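PDB 6IDY: lipase aflb from Neosartorya fumigata, which probably hydrolyses the ester bonds of lipids as an alpha/beta-hydrolase-type lipase and carries a bound calcium ion. Local coordinates for residues A[374-379]-A[386-391]; A[369-374]-A[398-403]; A[257-262]-A[363-368]; A[348-353]-A[393-398]. All coordinates share one frame; numbering follows the deposited sequence.

Contact 1 of 4, residues A[374-379]-A[386-391]. With CA (calcium ion), chain D.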
loop_
_atom_site.group_PDB
_atom_site.type_symbol
_atom_site.label_atom_id
_atom_site.label_comp_id
_atom_site.label_asym_id
_atom_site.label_seq_id
_atom_site.Cartn_x
_atom_site.Cartn_y
_atom_site.Cartn_z
ATOM N N ALA A 374 -1.182 14.936 1.670
ATOM C CA ALA A 374 -0.990 14.238 2.943
ATOM C C ALA A 374 -0.665 15.254 4.053
ATOM O O ALA A 374 -1.259 15.191 5.121
ATOM C CB ALA A 374 0.127 13.209 2.818
ATOM N N VAL A 375 0.240 16.211 3.766
ATOM C CA VAL A 375 0.683 17.282 4.670
ATOM C C VAL A 375 -0.501 18.203 4.988
ATOM O O VAL A 375 -0.756 18.490 6.159
ATOM C CB VAL A 375 1.915 18.041 4.096
ATOM C CG1 VAL A 375 2.239 19.303 4.898
ATOM C CG2 VAL A 375 3.127 17.128 4.030
ATOM N N ASP A 376 -1.247 18.617 3.954
ATOM C CA ASP A 376 -2.428 19.464 4.115
ATOM C C ASP A 376 -3.524 18.768 4.952
ATOM O O ASP A 376 -4.137 19.426 5.794
ATOM C CB ASP A 376 -2.958 19.926 2.751
ATOM C CG ASP A 376 -4.197 20.776 2.856
ATOM O OD1 ASP A 376 -4.059 22.003 3.076
ATOM O OD2 ASP A 376 -5.299 20.218 2.750
ATOM N N ALA A 377 -3.746 17.452 4.741
ATOM C CA ALA A 377 -4.732 16.657 5.488
ATOM C C ALA A 377 -4.399 16.612 6.979
ATOM O O ALA A 377 -5.290 16.764 7.812
ATOM C CB ALA A 377 -4.789 15.238 4.941
ATOM N N LEU A 378 -3.115 16.397 7.304
ATOM C CA LEU A 378 -2.629 16.303 8.678
ATOM C C LEU A 378 -2.619 17.636 9.427
ATOM O O LEU A 378 -2.669 17.629 10.656
ATOM C CB LEU A 378 -1.236 15.655 8.705
ATOM C CG LEU A 378 -1.180 14.191 8.263
ATOM C CD1 LEU A 378 0.236 13.760 7.997
ATOM C CD2 LEU A 378 -1.838 13.277 9.284
ATOM N N SER A 379 -2.566 18.769 8.703
ATOM C CA SER A 379 -2.515 20.102 9.312
ATOM C C SER A 379 -3.874 20.808 9.418
ATOM O O SER A 379 -3.960 21.866 10.037
ATOM C CB SER A 379 -1.503 20.981 8.583
ATOM O OG SER A 379 -1.831 21.123 7.210
ATOM N N PRO A 386 -7.008 20.298 -2.286
ATOM C CA PRO A 386 -6.106 20.887 -3.295
ATOM C C PRO A 386 -6.242 22.403 -3.466
ATOM O O PRO A 386 -5.286 23.051 -3.914
ATOM C CB PRO A 386 -6.439 20.125 -4.582
ATOM C CG PRO A 386 -7.780 19.545 -4.364
ATOM C CD PRO A 386 -7.934 19.314 -2.891
ATOM N N SER A 387 -7.405 22.978 -3.073
ATOM C CA SER A 387 -7.650 24.423 -3.163
ATOM C C SER A 387 -6.811 25.226 -2.150
ATOM O O SER A 387 -6.658 26.436 -2.321
ATOM C CB SER A 387 -9.138 24.738 -3.025
ATOM O OG SER A 387 -9.582 24.627 -1.684
ATOM N N ARG A 388 -6.255 24.553 -1.114
ATOM C CA ARG A 388 -5.400 25.179 -0.093
ATOM C C ARG A 388 -3.930 25.095 -0.483
ATOM O O ARG A 388 -3.073 25.635 0.217
ATOM C CB ARG A 388 -5.597 24.513 1.274
ATOM C CG ARG A 388 -6.882 24.897 1.998
ATOM C CD ARG A 388 -6.819 24.506 3.466
ATOM N NE ARG A 388 -6.715 23.053 3.653
ATOM C CZ ARG A 388 -7.692 22.277 4.111
ATOM N NH1 ARG A 388 -8.863 22.799 4.448
ATOM N NH2 ARG A 388 -7.503 20.973 4.246
ATOM N N LEU A 389 -3.629 24.415 -1.593
ATOM C CA LEU A 389 -2.256 24.240 -2.059
ATOM C C LEU A 389 -1.884 25.211 -3.169
ATOM O O LEU A 389 -2.744 25.627 -3.945
ATOM C CB LEU A 389 -2.030 22.792 -2.557
ATOM C CG LEU A 389 -2.287 21.633 -1.584
ATOM C CD1 LEU A 389 -2.171 20.298 -2.303
ATOM C CD2 LEU A 389 -1.326 21.669 -0.401
ATOM N N ASP A 390 -0.583 25.526 -3.272
ATOM C CA ASP A 390 -0.054 26.336 -4.362
ATOM C C ASP A 390 0.193 25.303 -5.468
ATOM O O ASP A 390 1.266 24.697 -5.522
ATOM C CB ASP A 390 1.252 27.036 -3.930
ATOM C CG ASP A 390 1.852 28.007 -4.939
ATOM O OD1 ASP A 390 1.425 27.989 -6.120
ATOM O OD2 ASP A 390 2.750 28.784 -4.551
ATOM N N LEU A 391 -0.841 25.047 -6.298
ATOM C CA LEU A 391 -0.795 24.028 -7.352
ATOM C C LEU A 391 0.231 24.304 -8.449
ATOM O O LEU A 391 0.751 23.342 -8.999
ATOM C CB LEU A 391 -2.178 23.727 -7.953
ATOM C CG LEU A 391 -3.208 23.072 -7.012
ATOM C CD1 LEU A 391 -4.527 22.867 -7.715
ATOM C CD2 LEU A 391 -2.711 21.734 -6.460
HETATM CA CA CA D . -7.219 16.350 8.828
HETATM O O HOH W 1 -6.274 16.898 10.911
HETATM O O HOH W 2 -8.998 15.528 10.218
#

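Contact 2 of 4, residues A[369-374]-A[398-403]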
loop_
_atom_site.group_PDB
_atom_site.type_symbol
_atom_site.label_atom_id
_atom_site.label_comp_id
_atom_site.label_asym_id
_atom_site.label_seq_id
_atom_site.Cartn_x
_atom_site.Cartn_y
_atom_site.Cartn_z
ATOM N N LEU A 369 2.108 15.850 -5.443
ATOM C CA LEU A 369 0.742 16.230 -5.079
ATOM C C LEU A 369 0.230 15.316 -3.956
ATOM O O LEU A 369 -0.369 15.818 -3.005
ATOM C CB LEU A 369 -0.202 16.219 -6.301
ATOM C CG LEU A 369 -1.689 16.535 -6.046
ATOM C CD1 LEU A 369 -1.908 18.007 -5.658
ATOM C CD2 LEU A 369 -2.549 16.134 -7.233
ATOM N N ALA A 370 0.530 13.993 -4.034
ATOM C CA ALA A 370 0.148 13.026 -2.996
ATOM C C ALA A 370 0.699 13.464 -1.629
ATOM O O ALA A 370 -0.045 13.486 -0.648
ATOM C CB ALA A 370 0.658 11.637 -3.350
ATOM N N TRP A 371 1.982 13.869 -1.592
ATOM C CA TRP A 371 2.682 14.364 -0.400
ATOM C C TRP A 371 2.108 15.675 0.113
ATOM O O TRP A 371 1.860 15.790 1.312
ATOM C CB TRP A 371 4.177 14.516 -0.687
ATOM C CG TRP A 371 4.910 13.226 -0.532
ATOM C CD1 TRP A 371 4.836 12.133 -1.350
ATOM C CD2 TRP A 371 5.769 12.862 0.554
ATOM N NE1 TRP A 371 5.613 11.116 -0.848
ATOM C CE2 TRP A 371 6.212 11.542 0.314
ATOM C CE3 TRP A 371 6.224 13.532 1.708
ATOM C CZ2 TRP A 371 7.072 10.870 1.194
ATOM C CZ3 TRP A 371 7.092 12.872 2.569
ATOM C CH2 TRP A 371 7.495 11.553 2.317
ATOM N N ALA A 372 1.872 16.649 -0.793
ATOM C CA ALA A 372 1.304 17.951 -0.443
ATOM C C ALA A 372 -0.108 17.783 0.137
ATOM O O ALA A 372 -0.459 18.474 1.092
ATOM C CB ALA A 372 1.284 18.861 -1.660
ATOM N N LEU A 373 -0.885 16.817 -0.393
ATOM C CA LEU A 373 -2.226 16.525 0.113
ATOM C C LEU A 373 -2.168 15.839 1.469
ATOM O O LEU A 373 -2.995 16.140 2.328
ATOM C CB LEU A 373 -3.032 15.687 -0.888
ATOM C CG LEU A 373 -3.558 16.438 -2.110
ATOM C CD1 LEU A 373 -3.862 15.479 -3.217
ATOM C CD2 LEU A 373 -4.763 17.331 -1.765
ATOM N N ALA A 374 -1.182 14.936 1.670
ATOM C CA ALA A 374 -0.990 14.238 2.943
ATOM C C ALA A 374 -0.665 15.254 4.053
ATOM O O ALA A 374 -1.259 15.191 5.121
ATOM C CB ALA A 374 0.127 13.209 2.818
ATOM N N VAL A 398 8.141 16.799 -9.785
ATOM C CA VAL A 398 8.073 15.393 -10.204
ATOM C C VAL A 398 8.172 14.485 -8.972
ATOM O O VAL A 398 7.716 13.341 -8.990
ATOM C CB VAL A 398 9.088 15.006 -11.311
ATOM C CG1 VAL A 398 8.714 15.639 -12.649
ATOM C CG2 VAL A 398 10.518 15.361 -10.920
ATOM N N LEU A 399 8.775 15.011 -7.902
ATOM C CA LEU A 399 8.959 14.334 -6.626
ATOM C C LEU A 399 8.737 15.346 -5.507
ATOM O O LEU A 399 9.058 16.517 -5.712
ATOM C CB LEU A 399 10.410 13.811 -6.504
ATOM C CG LEU A 399 10.832 12.598 -7.326
ATOM C CD1 LEU A 399 12.287 12.271 -7.064
ATOM C CD2 LEU A 399 9.971 11.374 -7.013
ATOM N N PRO A 400 8.283 14.942 -4.294
ATOM C CA PRO A 400 8.225 15.916 -3.191
ATOM C C PRO A 400 9.662 16.336 -2.826
ATOM O O PRO A 400 10.591 15.565 -3.101
ATOM C CB PRO A 400 7.584 15.119 -2.050
ATOM C CG PRO A 400 7.916 13.700 -2.344
ATOM C CD PRO A 400 7.894 13.590 -3.835
ATOM N N PRO A 401 9.901 17.527 -2.227
ATOM C CA PRO A 401 11.294 17.897 -1.873
ATOM C C PRO A 401 11.979 16.901 -0.930
ATOM O O PRO A 401 13.201 16.804 -0.916
ATOM C CB PRO A 401 11.149 19.271 -1.204
ATOM C CG PRO A 401 9.798 19.766 -1.582
ATOM C CD PRO A 401 8.937 18.575 -1.834
ATOM N N GLN A 402 11.184 16.141 -0.165
ATOM C CA GLN A 402 11.651 15.154 0.819
ATOM C C GLN A 402 12.227 13.874 0.203
ATOM O O GLN A 402 12.944 13.140 0.888
ATOM C CB GLN A 402 10.528 14.818 1.824
ATOM C CG GLN A 402 10.071 16.013 2.676
ATOM C CD GLN A 402 9.067 16.902 1.974
ATOM O OE1 GLN A 402 8.300 16.468 1.109
ATOM N NE2 GLN A 402 9.052 18.177 2.328
ATOM N N LEU A 403 11.910 13.591 -1.069
ATOM C CA LEU A 403 12.399 12.378 -1.728
ATOM C C LEU A 403 13.354 12.676 -2.884
ATOM O O LEU A 403 13.322 13.766 -3.460
ATOM C CB LEU A 403 11.229 11.481 -2.203
ATOM C CG LEU A 403 10.208 10.985 -1.149
ATOM C CD1 LEU A 403 9.136 10.148 -1.805
ATOM C CD2 LEU A 403 10.874 10.171 -0.046
#

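Contact 3 of 4, residues A[257-262]-A[363-368]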
loop_
_atom_site.group_PDB
_atom_site.type_symbol
_atom_site.label_atom_id
_atom_site.label_comp_id
_atom_site.label_asym_id
_atom_site.label_seq_id
_atom_site.Cartn_x
_atom_site.Cartn_y
_atom_site.Cartn_z
ATOM N N ILE A 257 -5.412 8.673 4.949
ATOM C CA ILE A 257 -4.801 9.059 3.671
ATOM C C ILE A 257 -4.593 7.772 2.881
ATOM O O ILE A 257 -3.837 6.901 3.296
ATOM C CB ILE A 257 -3.504 9.905 3.862
ATOM C CG1 ILE A 257 -3.798 11.183 4.688
ATOM C CG2 ILE A 257 -2.863 10.257 2.493
ATOM C CD1 ILE A 257 -2.642 11.644 5.607
ATOM N N ALA A 258 -5.322 7.624 1.781
ATOM C CA ALA A 258 -5.286 6.404 0.989
ATOM C C ALA A 258 -4.622 6.593 -0.369
ATOM O O ALA A 258 -5.164 7.260 -1.252
ATOM C CB ALA A 258 -6.691 5.842 0.847
ATOM N N ILE A 259 -3.420 6.009 -0.515
ATOM C CA ILE A 259 -2.619 6.058 -1.745
ATOM C C ILE A 259 -3.010 4.868 -2.618
ATOM O O ILE A 259 -2.956 3.724 -2.154
ATOM C CB ILE A 259 -1.094 6.075 -1.428
ATOM C CG1 ILE A 259 -0.728 7.107 -0.303
ATOM C CG2 ILE A 259 -0.252 6.264 -2.690
ATOM C CD1 ILE A 259 -1.057 8.647 -0.574
ATOM N N SER A 260 -3.431 5.151 -3.874
ATOM C CA SER A 260 -3.873 4.168 -4.883
ATOM C C SER A 260 -4.842 3.143 -4.270
ATOM O O SER A 260 -4.597 1.937 -4.396
ATOM C CB SER A 260 -2.667 3.459 -5.506
ATOM O OG SER A 260 -1.803 4.385 -6.141
ATOM N N PRO A 261 -5.915 3.574 -3.554
ATOM C CA PRO A 261 -6.798 2.582 -2.930
ATOM C C PRO A 261 -7.761 1.937 -3.905
ATOM O O PRO A 261 -8.294 2.602 -4.786
ATOM C CB PRO A 261 -7.527 3.395 -1.869
ATOM C CG PRO A 261 -7.621 4.767 -2.473
ATOM C CD PRO A 261 -6.397 4.955 -3.302
ATOM N N ASP A 262 -7.999 0.637 -3.734
ATOM C CA ASP A 262 -8.924 -0.092 -4.596
ATOM C C ASP A 262 -10.186 -0.435 -3.813
ATOM O O ASP A 262 -10.493 -1.606 -3.587
ATOM C CB ASP A 262 -8.235 -1.315 -5.238
ATOM C CG ASP A 262 -7.720 -2.367 -4.279
ATOM O OD1 ASP A 262 -7.201 -1.991 -3.199
ATOM O OD2 ASP A 262 -7.827 -3.563 -4.607
ATOM N N GLY A 363 3.979 4.324 -7.868
ATOM C CA GLY A 363 4.447 5.682 -8.153
ATOM C C GLY A 363 3.750 6.806 -7.420
ATOM O O GLY A 363 4.363 7.846 -7.179
ATOM N N VAL A 364 2.472 6.617 -7.041
ATOM C CA VAL A 364 1.726 7.643 -6.293
ATOM C C VAL A 364 2.404 7.887 -4.910
ATOM O O VAL A 364 2.350 9.007 -4.395
ATOM C CB VAL A 364 0.189 7.368 -6.220
ATOM C CG1 VAL A 364 -0.562 8.553 -5.601
ATOM C CG2 VAL A 364 -0.381 7.071 -7.603
ATOM N N LEU A 365 3.134 6.873 -4.372
ATOM C CA LEU A 365 3.885 6.990 -3.108
ATOM C C LEU A 365 4.990 8.065 -3.167
ATOM O O LEU A 365 5.382 8.603 -2.127
ATOM C CB LEU A 365 4.485 5.640 -2.689
ATOM C CG LEU A 365 3.500 4.532 -2.299
ATOM C CD1 LEU A 365 4.187 3.169 -2.324
ATOM C CD2 LEU A 365 2.857 4.812 -0.937
ATOM N N TYR A 366 5.499 8.364 -4.374
ATOM C CA TYR A 366 6.527 9.390 -4.540
ATOM C C TYR A 366 6.003 10.600 -5.332
ATOM O O TYR A 366 6.796 11.414 -5.797
ATOM C CB TYR A 366 7.850 8.821 -5.114
ATOM C CG TYR A 366 7.751 8.073 -6.432
ATOM C CD1 TYR A 366 7.470 8.745 -7.620
ATOM C CD2 TYR A 366 8.036 6.714 -6.505
ATOM C CE1 TYR A 366 7.411 8.068 -8.837
ATOM C CE2 TYR A 366 7.990 6.027 -7.718
ATOM C CZ TYR A 366 7.686 6.711 -8.884
ATOM O OH TYR A 366 7.615 6.034 -10.077
ATOM N N ASN A 367 4.673 10.723 -5.476
ATOM C CA ASN A 367 4.072 11.840 -6.209
ATOM C C ASN A 367 4.050 13.136 -5.356
ATOM O O ASN A 367 3.626 13.086 -4.199
ATOM C CB ASN A 367 2.677 11.481 -6.729
ATOM C CG ASN A 367 2.062 12.594 -7.526
ATOM O OD1 ASN A 367 1.426 13.493 -6.978
ATOM N ND2 ASN A 367 2.272 12.584 -8.829
ATOM N N PRO A 368 4.491 14.298 -5.905
ATOM C CA PRO A 368 4.521 15.533 -5.093
ATOM C C PRO A 368 3.161 16.030 -4.622
ATOM O O PRO A 368 3.074 16.557 -3.513
ATOM C CB PRO A 368 5.229 16.546 -5.993
ATOM C CG PRO A 368 5.109 16.003 -7.353
ATOM C CD PRO A 368 5.054 14.529 -7.253
#

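Contact 4 of 4, residues A[348-353]-A[393-398]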
loop_
_atom_site.group_PDB
_atom_site.type_symbol
_atom_site.label_atom_id
_atom_site.label_comp_id
_atom_site.label_asym_id
_atom_site.label_seq_id
_atom_site.Cartn_x
_atom_site.Cartn_y
_atom_site.Cartn_z
ATOM N N THR A 348 -6.278 15.052 -13.068
ATOM C CA THR A 348 -7.309 16.093 -13.063
ATOM C C THR A 348 -6.715 17.337 -12.396
ATOM O O THR A 348 -6.647 18.387 -13.029
ATOM C CB THR A 348 -8.599 15.610 -12.363
ATOM O OG1 THR A 348 -9.194 14.574 -13.134
ATOM C CG2 THR A 348 -9.618 16.729 -12.178
ATOM N N ILE A 349 -6.294 17.213 -11.120
ATOM C CA ILE A 349 -5.725 18.307 -10.322
ATOM C C ILE A 349 -4.455 18.882 -10.967
ATOM O O ILE A 349 -4.318 20.107 -11.034
ATOM C CB ILE A 349 -5.515 17.881 -8.841
ATOM C CG1 ILE A 349 -6.853 17.446 -8.198
ATOM C CG2 ILE A 349 -4.845 18.995 -8.017
ATOM C CD1 ILE A 349 -6.705 16.581 -7.002
ATOM N N CYS A 350 -3.553 18.005 -11.461
ATOM C CA CYS A 350 -2.308 18.425 -12.111
ATOM C C CYS A 350 -2.292 18.083 -13.609
ATOM O O CYS A 350 -1.247 17.717 -14.144
ATOM C CB CYS A 350 -1.093 17.851 -11.386
ATOM S SG CYS A 350 -0.864 18.471 -9.699
ATOM N N GLY A 351 -3.446 18.223 -14.269
ATOM C CA GLY A 351 -3.606 17.954 -15.697
ATOM C C GLY A 351 -2.647 18.739 -16.565
ATOM O O GLY A 351 -2.541 19.963 -16.421
ATOM N N GLY A 352 -1.902 18.017 -17.409
ATOM C CA GLY A 352 -0.906 18.581 -18.322
ATOM C C GLY A 352 0.296 19.205 -17.639
ATOM O O GLY A 352 0.966 20.056 -18.226
ATOM N N LYS A 353 0.571 18.794 -16.385
ATOM C CA LYS A 353 1.686 19.285 -15.572
ATOM C C LYS A 353 2.568 18.101 -15.122
ATOM O O LYS A 353 2.066 16.974 -15.103
ATOM C CB LYS A 353 1.159 20.074 -14.349
ATOM C CG LYS A 353 0.315 21.315 -14.676
ATOM C CD LYS A 353 1.159 22.546 -14.999
ATOM C CE LYS A 353 0.327 23.798 -15.157
ATOM N NZ LYS A 353 -0.474 23.792 -16.412
ATOM N N VAL A 393 3.316 25.420 -8.002
ATOM C CA VAL A 393 4.550 24.901 -7.417
ATOM C C VAL A 393 4.453 23.366 -7.277
ATOM O O VAL A 393 5.332 22.655 -7.762
ATOM C CB VAL A 393 4.890 25.607 -6.071
ATOM C CG1 VAL A 393 6.089 24.960 -5.380
ATOM C CG2 VAL A 393 5.134 27.102 -6.275
ATOM N N VAL A 394 3.377 22.865 -6.636
ATOM C CA VAL A 394 3.161 21.436 -6.389
ATOM C C VAL A 394 3.103 20.621 -7.704
ATOM O O VAL A 394 3.837 19.635 -7.831
ATOM C CB VAL A 394 1.935 21.201 -5.466
ATOM C CG1 VAL A 394 1.573 19.722 -5.378
ATOM C CG2 VAL A 394 2.181 21.777 -4.069
ATOM N N CYS A 395 2.272 21.050 -8.682
ATOM C CA CYS A 395 2.127 20.351 -9.966
ATOM C C CYS A 395 3.381 20.436 -10.846
ATOM O O CYS A 395 3.584 19.561 -11.681
ATOM C CB CYS A 395 0.874 20.795 -10.721
ATOM S SG CYS A 395 -0.680 20.496 -9.830
ATOM N N GLY A 396 4.214 21.453 -10.619
ATOM C CA GLY A 396 5.470 21.667 -11.335
ATOM C C GLY A 396 6.574 20.699 -10.946
ATOM O O GLY A 396 7.556 20.550 -11.673
ATOM N N ARG A 397 6.423 20.041 -9.790
ATOM C CA ARG A 397 7.380 19.067 -9.270
ATOM C C ARG A 397 7.125 17.669 -9.855
ATOM O O ARG A 397 6.026 17.381 -10.330
ATOM C CB ARG A 397 7.275 18.986 -7.735
ATOM C CG ARG A 397 7.715 20.217 -6.945
ATOM C CD ARG A 397 7.257 20.049 -5.506
ATOM N NE ARG A 397 7.706 21.126 -4.622
ATOM C CZ ARG A 397 7.097 21.464 -3.489
ATOM N NH1 ARG A 397 5.993 20.835 -3.106
ATOM N NH2 ARG A 397 7.580 22.444 -2.736
ATOM N N VAL A 398 8.141 16.799 -9.785
ATOM C CA VAL A 398 8.073 15.393 -10.204
ATOM C C VAL A 398 8.172 14.485 -8.972
ATOM O O VAL A 398 7.716 13.341 -8.990
ATOM C CB VAL A 398 9.088 15.006 -11.311
ATOM C CG1 VAL A 398 8.714 15.639 -12.649
ATOM C CG2 VAL A 398 10.518 15.361 -10.920
#

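Contact 1 of 4, residues A[374-379]-A[386-391]
Arg-388 meets Asp-376 in a bidentate salt bridge, the polar centre of this small interface. The guanidinium offers two nitrogens side-on, each to a different carboxylate oxygen. Arg-388 NE reaches Asp-376 OD1 at 2.9 Å, with an N-H...O angle of 172°; OD1 receives it through its syn lone pair and lies almost in the guanidinium plane. The second bond, from Arg-388 NH2 to Asp-376 OD2, is 2.8 Å long but less straight, and its donor stands out of the carboxylate plane. The two flat groups are nevertheless only 27° apart. Asp-376 swings its carboxylate off the helix with CG trans to the backbone N (chi1 179°), while a bend at chi3 of Arg-388 turns the guanidinium back onto it.

Further hydrogen bonds fix the pair. Asp-376 OD2 also accepts the backbone N of Asp-385, adding a third N-H to the two from the arginine, and Arg-388 NH2 has a weak bond to Pro-383 O. This network probably stabilises the charged form of Asp-376.

Apolar contact is slight: Leu-389 CD2 comes within 4.0 Å of Asp-376 CB, and the same leucine packs on Ala-372 and Leu-373 of helix 368-379.

Metal coordination follows directly in the chain. Ala-377 O binds the calcium ion at 2.2 Å, with His-380 O, Gly-382 O, Asp-255 OD2 and two waters among the other ligands. The salt bridge thus clasps the base of the loop following helix 368-379, next to a calcium site to which three main-chain carbonyls contribute where the chain passes from that helix into the loop.

Contact 2 of 4, residues A[369-374]-A[398-403]
The indole of Trp-371 carries Pro-400, the first residue of a type I beta turn, on one face. Pro-400 CG stands 3.5 Å from the centroid of the five-membered ring and only 8° off the ring normal, which meets the definition of a CH-pi contact; Pro-400 CB extends the overlap, 3.6 Å from Trp-371 CG. The aromatic system also stacks with Phe-181. Around the six-membered ring, two further side chains approach obliquely. Gln-402 OE1 lies 3.6 Å from Trp-371 CE3, and its amide plane is turned just 15° from the indole; no hydrogen bond links them. Leu-403 CD1 comes to 3.7 Å from Trp-371 CZ2, its side chain crossing the indole at about a right angle.

The turn runs from Pro-400 to Leu-403 and is closed by Leu-403 N donating to Pro-400 O at 3.1 Å. Because both ends and one inner corner of the turn send side chains to the same indole, a single tryptophan of helix 368-379 contacts three of its four residues. In the turn, Gln-402 is bent at chi2 (83°), which folds its amide back toward the benzo ring while its CB stays near Trp-371 CZ3.

This buried contact joins helix 368-379 to the connection between helices 391-396 and 405-412. Between the two segments the meeting is made by side chains alone, without a hydrogen bond across. The one polar atom of the indole is satisfied from a third segment, by a hydrogen bond from Trp-371 NE1 to the backbone carbonyl oxygen, Leu-365 O.

Contact 3 of 4, residues A[257-262]-A[363-368]
Ile-259 CG2 is the methyl on which the apolar part of this contact turns. It lies 3.7 Å from Val-364 CG1 and 3.9 Å from Leu-365 CD2, so one branch touches two consecutive residues of a 3-10 turn. The setting is the end of an inner strand of a mostly parallel sheet, consistent with the alpha/beta-hydrolase fold expected of a lipase: strand 253-259 stops here and the chain runs into a loop. Chi1 of Ile-259 places CG2 trans to the backbone N, directed at the turn. Beside it, Ser-260 OG comes within 3.4 Å of Val-364 CG2, a van der Waals contact only.

Farther out, strand 253-259 is hydrogen-bonded between strands 227-232 and 310-314, and Ile-313 of the latter touches both Ile-259 and Val-364, while Leu-365 reaches Trp-232 and Thr-411. The 3-10 turn itself is held by Tyr-366 N bonding to Gly-363 O and Asn-367 N to Val-364 O, both at 3.1 Å. Just beyond, Asn-367 is the N-cap of helix 368-379, its OD1 accepting Ala-370 N and, weakly, Leu-369 N; its ND2 is occupied by Ala-355 O.

The buried Ser-260 hydroxyl, set against Val-364, has its hydrogen-bond partner outside both segments, in the backbone carbonyl oxygen of His-361, two residues before Gly-363.

Contact 4 of 4, residues A[348-353]-A[393-398]
Cys-350 and Cys-395 both carry SG trans to their own carbonyl carbon, with chi1 of -65° and -60°, and these similar torsions turn the two sulfurs toward one another. The bond they form is a disulfide seen in the crystal: Cys-350 SG lies 2.0 Å from Cys-395 SG, and the torsion about the S-S bond is -66°, the negative sense of a left-handed bridge. The CA atoms of Cys-350 and Cys-395 are the nearest pair of the two segments, at 5.3 Å.

Around the bridge the packing is modest. Lys-353 CB sits 3.7 Å from Cys-395 CB and 3.6 Å from Cys-395 O, so only the root of this lysine takes part; bends at chi2 and chi4 carry its ammonium end away. Ile-349 adds its backbone, with Ile-349 O 3.9 Å from Cys-395 SG, while its side chain leads off toward Leu-369 and Pro-386. No hydrogen bond crosses between the segments.

The backbone explains how Lys-353 returns to the bridge. Cys-350 is the first residue past the helical geometry of helix 346-349, and a type II beta turn then runs from Cys-350 to Lys-353, closed by Lys-353 N to Cys-350 O at 3.1 Å. Gly-352 takes the positive phi of its third position. Leu-369 of helix 368-379 packs on Cys-350, and the backbone of Cys-395 is hydrogen-bonded to Ala-355. Covalently, then, the bridge staples the residue just past short helix 346-349 to the segment around helix 391-396, an interhelical disulfide cross-link.

Contact 3 lies deepest, with its centre about 8 Å from that of the chain, and contact 2 is likewise buried; contacts 1 and 4 sit farther out and are partly exposed. Chemistry follows depth: apolar branches and an indole inside, a salt bridge beside calcium and a disulfide outside. Helix 368-379 runs through the group, supplying segments to contacts 1 and 2, beginning in contact 3 with Pro-368, and packing on contact 4 through Leu-369. Contacts 2 and 3 touch where Ala-370 packs on Val-364 and Pro-400 on Tyr-366. Contact 1 is nested within the chain loops closed by contacts 2 and 4, which alternate along the sequence and share Val-398.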